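Phospho-2-dehydro-3-deoxyheptonate aldolase (Francisella tularensis, PDB 3TQK) probably catalyses the condensation of phosphoenolpyruvate with D-erythrose 4-phosphate to give DAHP, the first step of chorismate biosynthesis. Local coordinates at residues 228-233 against 242-247; 285-290 against 339-344. All blocks are in the same frame, centred on the assembly; numbering follows the deposited sequence.

Contact 1. Residues 228-233 against 242-247; sequences VILRGG and EHVDDC
Strand 226-230 of the TIM barrel meets helix 241-253, which follows it in the chain and runs back nearly antiparallel, at 162° between the short axes. V228 and L230 both direct their CB toward the helix. V228 comes first. Its CG1, anti to the backbone N, lies 3.8 Å from C247 SG, and its CB and CG2 are only slightly farther, so the thiol sulphur sits against the branch point of the valine. C247 SG reaches there because it too is anti to its backbone N (chi1 -175°). L230 supplies the largest share of the contact from the strand. Its two methyls divide the work: CD1 crosses V244 CG2 obliquely at 4.1 Å, while CD2 lies 4.2 Å from C247 SG. C247 is therefore gripped by both strand residues, one turn beyond H243 and V244. H243 lies at the margin, with its ND1 hydrogen-bonded to S240 OG just before the segment. Beyond L230 the chain leads away from the helix, and R231 NH1 donates to G232 O at 3.1 Å from above the carbonyl plane. V190 and V260 also pack on L230, V260 on C247 as well, and I262 on V244. No hydrogen bond joins the two segments. The first half of this beta-alpha-beta unit is thus held here by buried apolar packing of methyls and sulphur.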
ATOM      1  N   VAL A 228      -0.074  17.629   0.112  1.00 20.94           N
ATOM      2  CA  VAL A 228      -1.100  16.946   0.882  1.00 21.73           C
ATOM      3  C   VAL A 228      -2.488  17.269   0.338  1.00 22.33           C
ATOM      4  O   VAL A 228      -2.743  18.388  -0.143  1.00 22.70           O
ATOM      5  CB  VAL A 228      -1.031  17.365   2.370  1.00 22.92           C
ATOM      6  CG1 VAL A 228      -2.167  16.755   3.172  1.00 23.16           C
ATOM      7  CG2 VAL A 228       0.305  16.961   2.947  1.00 22.53           C
ATOM      8  N   ILE A 229      -3.362  16.265   0.390  1.00 22.76           N
ATOM      9  CA  ILE A 229      -4.793  16.438   0.189  1.00 23.30           C
ATOM     10  C   ILE A 229      -5.461  16.135   1.512  1.00 24.23           C
ATOM     11  O   ILE A 229      -5.263  15.054   2.057  1.00 24.71           O
ATOM     12  CB  ILE A 229      -5.361  15.450  -0.848  1.00 22.94           C
ATOM     13  CG1 ILE A 229      -4.638  15.591  -2.188  1.00 22.28           C
ATOM     14  CG2 ILE A 229      -6.887  15.656  -1.008  1.00 22.98           C
ATOM     15  CD1 ILE A 229      -4.812  14.400  -3.102  1.00 21.64           C
ATOM     16  N   LEU A 230      -6.255  17.070   2.022  1.00 25.38           N
ATOM     17  CA  LEU A 230      -7.015  16.859   3.261  1.00 26.44           C
ATOM     18  C   LEU A 230      -8.416  16.355   2.894  1.00 27.22           C
ATOM     19  O   LEU A 230      -9.116  16.990   2.121  1.00 27.09           O
ATOM     20  CB  LEU A 230      -7.101  18.145   4.079  1.00 27.14           C
ATOM     21  CG  LEU A 230      -5.780  18.745   4.588  1.00 27.19           C
ATOM     22  CD1 LEU A 230      -6.010  20.132   5.187  1.00 27.02           C
ATOM     23  CD2 LEU A 230      -5.096  17.820   5.596  1.00 26.56           C
ATOM     24  N   ARG A 231      -8.818  15.224   3.464  1.00 28.12           N
ATOM     25  CA  ARG A 231     -10.039  14.523   3.047  1.00 29.21           C
ATOM     26  C   ARG A 231     -10.799  13.869   4.196  1.00 30.90           C
ATOM     27  O   ARG A 231     -11.581  12.950   3.974  1.00 31.73           O
ATOM     28  CB  ARG A 231      -9.706  13.459   1.980  1.00 27.41           C
ATOM     29  CG  ARG A 231      -8.542  12.542   2.321  1.00 26.43           C
ATOM     30  CD  ARG A 231      -8.870  11.453   3.345  1.00 27.61           C
ATOM     31  NE  ARG A 231      -9.788  10.445   2.811  1.00 27.68           N
ATOM     32  CZ  ARG A 231     -10.468   9.567   3.542  1.00 27.85           C
ATOM     33  NH1 ARG A 231     -10.368   9.548   4.865  1.00 28.50           N
ATOM     34  NH2 ARG A 231     -11.261   8.694   2.937  1.00 29.01           N
ATOM     35  N   GLY A 232     -10.574  14.338   5.412  1.00 32.17           N
ATOM     36  CA  GLY A 232     -11.261  13.792   6.577  1.00 34.34           C
ATOM     37  C   GLY A 232     -10.787  12.410   6.982  1.00 34.54           C
ATOM     38  O   GLY A 232      -9.690  11.982   6.617  1.00 33.02           O
ATOM     39  N   GLY A 233     -11.624  11.712   7.742  1.00 36.77           N
ATOM     40  CA  GLY A 233     -11.285  10.385   8.271  1.00 37.63           C
ATOM     41  C   GLY A 233     -11.914  10.179   9.633  1.00 40.37           C
ATOM     42  O   GLY A 233     -12.722  10.991  10.059  1.00 42.03           O
ATOM     43  N   GLU A 242      -8.099  25.730  11.413  1.00 44.14           N
ATOM     44  CA  GLU A 242      -7.314  25.027  12.438  1.00 45.02           C
ATOM     45  C   GLU A 242      -6.481  23.896  11.813  1.00 42.43           C
ATOM     46  O   GLU A 242      -5.269  23.811  12.020  1.00 42.03           O
ATOM     47  CB  GLU A 242      -8.272  24.472  13.519  1.00 47.79           C
ATOM     48  CG  GLU A 242      -7.627  23.687  14.686  1.00 51.24           C
ATOM     49  CD  GLU A 242      -8.484  22.484  15.190  1.00 55.45           C
ATOM     50  OE1 GLU A 242      -9.591  22.715  15.752  1.00 57.40           O
ATOM     51  OE2 GLU A 242      -8.023  21.312  15.037  1.00 54.85           O
ATOM     52  N   HIS A 243      -7.144  23.053  11.026  1.00 40.66           N
ATOM     53  CA  HIS A 243      -6.527  21.879  10.409  1.00 38.10           C
ATOM     54  C   HIS A 243      -5.542  22.254   9.291  1.00 36.10           C
ATOM     55  O   HIS A 243      -4.513  21.585   9.089  1.00 35.09           O
ATOM     56  CB  HIS A 243      -7.619  20.947   9.854  1.00 37.60           C
ATOM     57  CG  HIS A 243      -8.405  20.238  10.913  1.00 38.84           C
ATOM     58  ND1 HIS A 243      -9.641  20.675  11.348  1.00 40.48           N
ATOM     59  CD2 HIS A 243      -8.117  19.134  11.644  1.00 38.42           C
ATOM     60  CE1 HIS A 243     -10.078  19.868  12.298  1.00 42.10           C
ATOM     61  NE2 HIS A 243      -9.172  18.923  12.496  1.00 40.62           N
ATOM     62  N   VAL A 244      -5.856  23.314   8.559  1.00 35.14           N
ATOM     63  CA  VAL A 244      -4.985  23.758   7.480  1.00 33.17           C
ATOM     64  C   VAL A 244      -3.680  24.334   8.032  1.00 33.25           C
ATOM     65  O   VAL A 244      -2.610  24.001   7.528  1.00 32.23           O
ATOM     66  CB  VAL A 244      -5.691  24.774   6.557  1.00 33.04           C
ATOM     67  CG1 VAL A 244      -4.725  25.303   5.511  1.00 30.44           C
ATOM     68  CG2 VAL A 244      -6.909  24.119   5.898  1.00 31.51           C
ATOM     69  N   ASP A 245      -3.769  25.173   9.065  1.00 34.94           N
ATOM     70  CA  ASP A 245      -2.583  25.707   9.763  1.00 35.43           C
ATOM     71  C   ASP A 245      -1.684  24.582  10.276  1.00 35.28           C
ATOM     72  O   ASP A 245      -0.465  24.669  10.158  1.00 34.78           O
ATOM     73  CB  ASP A 245      -2.965  26.600  10.971  1.00 37.75           C
ATOM     74  CG  ASP A 245      -3.550  27.951  10.573  1.00 38.15           C
ATOM     75  OD1 ASP A 245      -3.396  28.382   9.418  1.00 37.65           O
ATOM     76  OD2 ASP A 245      -4.167  28.598  11.443  1.00 41.28           O
ATOM     77  N   ASP A 246      -2.289  23.542  10.857  1.00 36.03           N
ATOM     78  CA  ASP A 246      -1.545  22.404  11.409  1.00 36.08           C
ATOM     79  C   ASP A 246      -0.791  21.675  10.315  1.00 34.31           C
ATOM     80  O   ASP A 246       0.374  21.296  10.493  1.00 34.10           O
ATOM     81  CB  ASP A 246      -2.493  21.426  12.104  1.00 37.27           C
ATOM     82  CG  ASP A 246      -1.789  20.154  12.592  1.00 38.15           C
ATOM     83  OD1 ASP A 246      -1.225  20.157  13.703  1.00 41.31           O
ATOM     84  OD2 ASP A 246      -1.814  19.140  11.870  1.00 38.29           O
ATOM     85  N   CYS A 247      -1.469  21.468   9.190  1.00 33.10           N
ATOM     86  CA  CYS A 247      -0.865  20.796   8.046  1.00 31.34           C
ATOM     87  C   CYS A 247       0.331  21.599   7.532  1.00 30.91           C
ATOM     88  O   CYS A 247       1.412  21.036   7.305  1.00 30.09           O
ATOM     89  CB  CYS A 247      -1.899  20.597   6.927  1.00 30.55           C
ATOM     90  SG  CYS A 247      -1.297  19.642   5.528  1.00 26.83           S
TER

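Contact 2. Residues 285-290 against 339-344; sequences EQIKHS and EAVQVR
Helices 276-289 and 327-344 lie side by side, nearly parallel. Their short axes cross at -23° and approach to 7.7 Å. Apolar contact fills the buried side. I287 CG2, anti to its backbone N, touches A340 CB at 3.8 Å, and V341 CG2 lies a little farther off. The same I287 methyl also lies over one face of the R344 guanidinium, near its rim. On the outer side K288 and V343 cross obliquely, K288 CG to V343 CG1 at 3.6 Å. The lysine chain bends at chi2 and chi3 and runs past A340, with its CG also against the carbonyl O of A340.

Hydrogen bonding comes from R344. Its chain leaves the backbone extended, CG anti to N (chi1 -178°), and then bends at chi3. NE donates to I287 O at 2.8 Å, in the carbonyl plane and on a lone pair, although the N-H...O angle of 142° is well short of straight. I287 belongs to the last turns of helix 276-289. S290 O, in the loop that follows, receives two weak bonds, from NH2 at 3.0 Å and from NE. The guanidinium thus lies near the C-terminal part of that helix, where its charge may be favourable.

Charges are looser. K288 NZ makes a long salt bridge to E285 OE1 at 4.0 Å within its own helix.

R344 is also tied to the fold beyond this pair, through NH2 to I293 O and NH1 to D49 O. On the barrel side, I287, V341 and R344 touch V51 of strand 51-56, so the two helices pack over the barrel where its first and last strands meet, and Q286 faces helix 241-253.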
ATOM      1  N   GLU A 285     -14.025  31.101   2.188  1.00 39.79           N
ATOM      2  CA  GLU A 285     -13.748  32.134   3.187  1.00 41.25           C
ATOM      3  C   GLU A 285     -12.262  32.124   3.533  1.00 39.61           C
ATOM      4  O   GLU A 285     -11.651  33.189   3.673  1.00 40.00           O
ATOM      5  CB  GLU A 285     -14.614  31.949   4.448  1.00 43.35           C
ATOM      6  CG  GLU A 285     -14.306  32.917   5.608  1.00 45.95           C
ATOM      7  CD  GLU A 285     -14.786  34.364   5.389  1.00 49.04           C
ATOM      8  OE1 GLU A 285     -15.421  34.671   4.349  1.00 49.15           O
ATOM      9  OE2 GLU A 285     -14.532  35.201   6.288  1.00 51.70           O
ATOM     10  N   GLN A 286     -11.684  30.929   3.660  1.00 37.98           N
ATOM     11  CA  GLN A 286     -10.262  30.802   3.967  1.00 36.55           C
ATOM     12  C   GLN A 286      -9.404  31.311   2.819  1.00 35.06           C
ATOM     13  O   GLN A 286      -8.444  32.045   3.040  1.00 34.76           O
ATOM     14  CB  GLN A 286      -9.881  29.356   4.274  1.00 35.57           C
ATOM     15  CG  GLN A 286     -10.284  28.869   5.645  1.00 37.19           C
ATOM     16  CD  GLN A 286      -9.832  27.442   5.876  1.00 36.77           C
ATOM     17  OE1 GLN A 286      -8.637  27.172   5.972  1.00 35.57           O
ATOM     18  NE2 GLN A 286     -10.783  26.517   5.942  1.00 37.08           N
ATOM     19  N   ILE A 287      -9.755  30.909   1.599  1.00 34.33           N
ATOM     20  CA  ILE A 287      -9.032  31.314   0.390  1.00 33.12           C
ATOM     21  C   ILE A 287      -8.921  32.833   0.254  1.00 34.49           C
ATOM     22  O   ILE A 287      -7.920  33.352  -0.249  1.00 33.33           O
ATOM     23  CB  ILE A 287      -9.698  30.719  -0.865  1.00 32.67           C
ATOM     24  CG1 ILE A 287      -9.364  29.221  -0.959  1.00 30.77           C
ATOM     25  CG2 ILE A 287      -9.238  31.448  -2.124  1.00 31.42           C
ATOM     26  CD1 ILE A 287     -10.195  28.452  -1.953  1.00 29.97           C
ATOM     27  N   LYS A 288      -9.943  33.541   0.729  1.00 36.51           N
ATOM     28  CA  LYS A 288      -9.959  34.997   0.677  1.00 38.07           C
ATOM     29  C   LYS A 288      -8.866  35.669   1.516  1.00 38.32           C
ATOM     30  O   LYS A 288      -8.407  36.757   1.166  1.00 38.69           O
ATOM     31  CB  LYS A 288     -11.339  35.507   1.102  1.00 39.99           C
ATOM     32  CG  LYS A 288     -12.338  35.476  -0.031  1.00 41.50           C
ATOM     33  CD  LYS A 288     -13.707  34.917   0.340  1.00 43.66           C
ATOM     34  CE  LYS A 288     -14.674  35.941   0.836  1.00 45.52           C
ATOM     35  NZ  LYS A 288     -16.052  35.508   0.492  1.00 47.29           N
ATOM     36  N   HIS A 289      -8.436  35.026   2.599  1.00 38.34           N
ATOM     37  CA  HIS A 289      -7.541  35.669   3.572  1.00 39.26           C
ATOM     38  C   HIS A 289      -6.170  34.999   3.756  1.00 37.60           C
ATOM     39  O   HIS A 289      -5.351  35.459   4.558  1.00 38.48           O
ATOM     40  CB  HIS A 289      -8.265  35.773   4.915  1.00 41.22           C
ATOM     41  CG  HIS A 289      -9.451  36.689   4.881  1.00 44.68           C
ATOM     42  ND1 HIS A 289     -10.739  36.252   5.112  1.00 47.25           N
ATOM     43  CD2 HIS A 289      -9.544  38.017   4.625  1.00 46.97           C
ATOM     44  CE1 HIS A 289     -11.572  37.274   5.014  1.00 49.02           C
ATOM     45  NE2 HIS A 289     -10.873  38.357   4.717  1.00 49.30           N
ATOM     46  N   SER A 290      -5.919  33.933   3.003  1.00 35.51           N
ATOM     47  CA  SER A 290      -4.678  33.184   3.093  1.00 33.71           C
ATOM     48  C   SER A 290      -4.429  32.451   1.771  1.00 31.92           C
ATOM     49  O   SER A 290      -5.369  32.027   1.104  1.00 31.23           O
ATOM     50  CB  SER A 290      -4.765  32.196   4.256  1.00 34.11           C
ATOM     51  OG  SER A 290      -3.707  31.260   4.239  1.00 32.48           O
ATOM     52  N   GLU A 339     -14.997  33.812  -7.059  1.00 40.68           N
ATOM     53  CA  GLU A 339     -15.180  34.993  -6.219  1.00 42.54           C
ATOM     54  C   GLU A 339     -14.145  35.010  -5.101  1.00 41.19           C
ATOM     55  O   GLU A 339     -13.553  36.049  -4.820  1.00 41.55           O
ATOM     56  CB  GLU A 339     -16.584  35.059  -5.611  1.00 45.00           C
ATOM     57  CG  GLU A 339     -16.920  36.468  -5.110  1.00 49.16           C
ATOM     58  CD  GLU A 339     -18.216  36.562  -4.311  1.00 55.16           C
ATOM     59  OE1 GLU A 339     -18.734  35.528  -3.824  1.00 58.87           O
ATOM     60  OE2 GLU A 339     -18.718  37.697  -4.164  1.00 59.93           O
ATOM     61  N   ALA A 340     -13.948  33.860  -4.459  1.00 39.53           N
ATOM     62  CA  ALA A 340     -12.938  33.711  -3.418  1.00 38.27           C
ATOM     63  C   ALA A 340     -11.572  34.204  -3.883  1.00 36.67           C
ATOM     64  O   ALA A 340     -10.890  34.911  -3.145  1.00 36.55           O
ATOM     65  CB  ALA A 340     -12.840  32.255  -2.979  1.00 37.19           C
ATOM     66  N   VAL A 341     -11.177  33.825  -5.097  1.00 35.25           N
ATOM     67  CA  VAL A 341      -9.891  34.232  -5.653  1.00 33.94           C
ATOM     68  C   VAL A 341      -9.876  35.735  -5.945  1.00 35.55           C
ATOM     69  O   VAL A 341      -8.897  36.421  -5.631  1.00 35.36           O
ATOM     70  CB  VAL A 341      -9.536  33.437  -6.928  1.00 32.76           C
ATOM     71  CG1 VAL A 341      -8.290  34.019  -7.614  1.00 31.22           C
ATOM     72  CG2 VAL A 341      -9.315  31.970  -6.588  1.00 30.10           C
ATOM     73  N   GLN A 342     -10.955  36.260  -6.514  1.00 36.75           N
ATOM     74  CA  GLN A 342     -11.008  37.697  -6.813  1.00 38.52           C
ATOM     75  C   GLN A 342     -10.784  38.548  -5.548  1.00 39.42           C
ATOM     76  O   GLN A 342     -10.031  39.524  -5.575  1.00 39.56           O
ATOM     77  CB  GLN A 342     -12.319  38.066  -7.512  1.00 39.91           C
ATOM     78  CG  GLN A 342     -12.411  37.503  -8.931  1.00 40.47           C
ATOM     79  CD  GLN A 342     -13.835  37.384  -9.443  1.00 42.31           C
ATOM     80  OE1 GLN A 342     -14.736  38.047  -8.950  1.00 45.95           O
ATOM     81  NE2 GLN A 342     -14.038  36.539 -10.441  1.00 42.35           N
ATOM     82  N   VAL A 343     -11.405  38.145  -4.440  1.00 39.97           N
ATOM     83  CA  VAL A 343     -11.253  38.848  -3.172  1.00 41.02           C
ATOM     84  C   VAL A 343      -9.864  38.618  -2.580  1.00 39.82           C
ATOM     85  O   VAL A 343      -9.295  39.497  -1.924  1.00 40.49           O
ATOM     86  CB  VAL A 343     -12.341  38.420  -2.165  1.00 42.28           C
ATOM     87  CG1 VAL A 343     -12.063  38.987  -0.775  1.00 43.53           C
ATOM     88  CG2 VAL A 343     -13.716  38.872  -2.652  1.00 43.35           C
ATOM     89  N   ARG A 344      -9.314  37.434  -2.818  1.00 38.28           N
ATOM     90  CA  ARG A 344      -7.960  37.144  -2.388  1.00 36.99           C
ATOM     91  C   ARG A 344      -6.988  38.174  -2.965  1.00 37.35           C
ATOM     92  O   ARG A 344      -6.103  38.643  -2.258  1.00 37.24           O
ATOM     93  CB  ARG A 344      -7.546  35.733  -2.807  1.00 35.08           C
ATOM     94  CG  ARG A 344      -6.179  35.340  -2.346  1.00 33.15           C
ATOM     95  CD  ARG A 344      -5.741  34.057  -2.989  1.00 32.02           C
ATOM     96  NE  ARG A 344      -5.914  32.902  -2.119  1.00 30.33           N
ATOM     97  CZ  ARG A 344      -5.614  31.659  -2.467  1.00 29.61           C
ATOM     98  NH1 ARG A 344      -5.145  31.391  -3.679  1.00 29.15           N
ATOM     99  NH2 ARG A 344      -5.790  30.668  -1.593  1.00 31.24           N
TER

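Contact 1 is a buried strand-to-helix contact inside one beta-alpha-beta unit. Contact 2 is partly buried and joins two helices of the outer layer; segments 285-290 and 339-344 are 49 residues apart at their closest ends. They share no element. Their chemistry follows their place: 228-233 and 242-247 meet mainly through apolar side chains, with no hydrogen bond between them, whereas contact 2 adds hydrogen bonds from R344 to carbonyl oxygens, and packing of the K288 chain on the outer side. Contact 1 lies closer to the metal site, with the L230 side chain about 10 Å from that of H266. The two touch where V244 CG2 packs on Q286 OE1 at 3.5 Å, linking neighbouring helices 241-253 and 276-289.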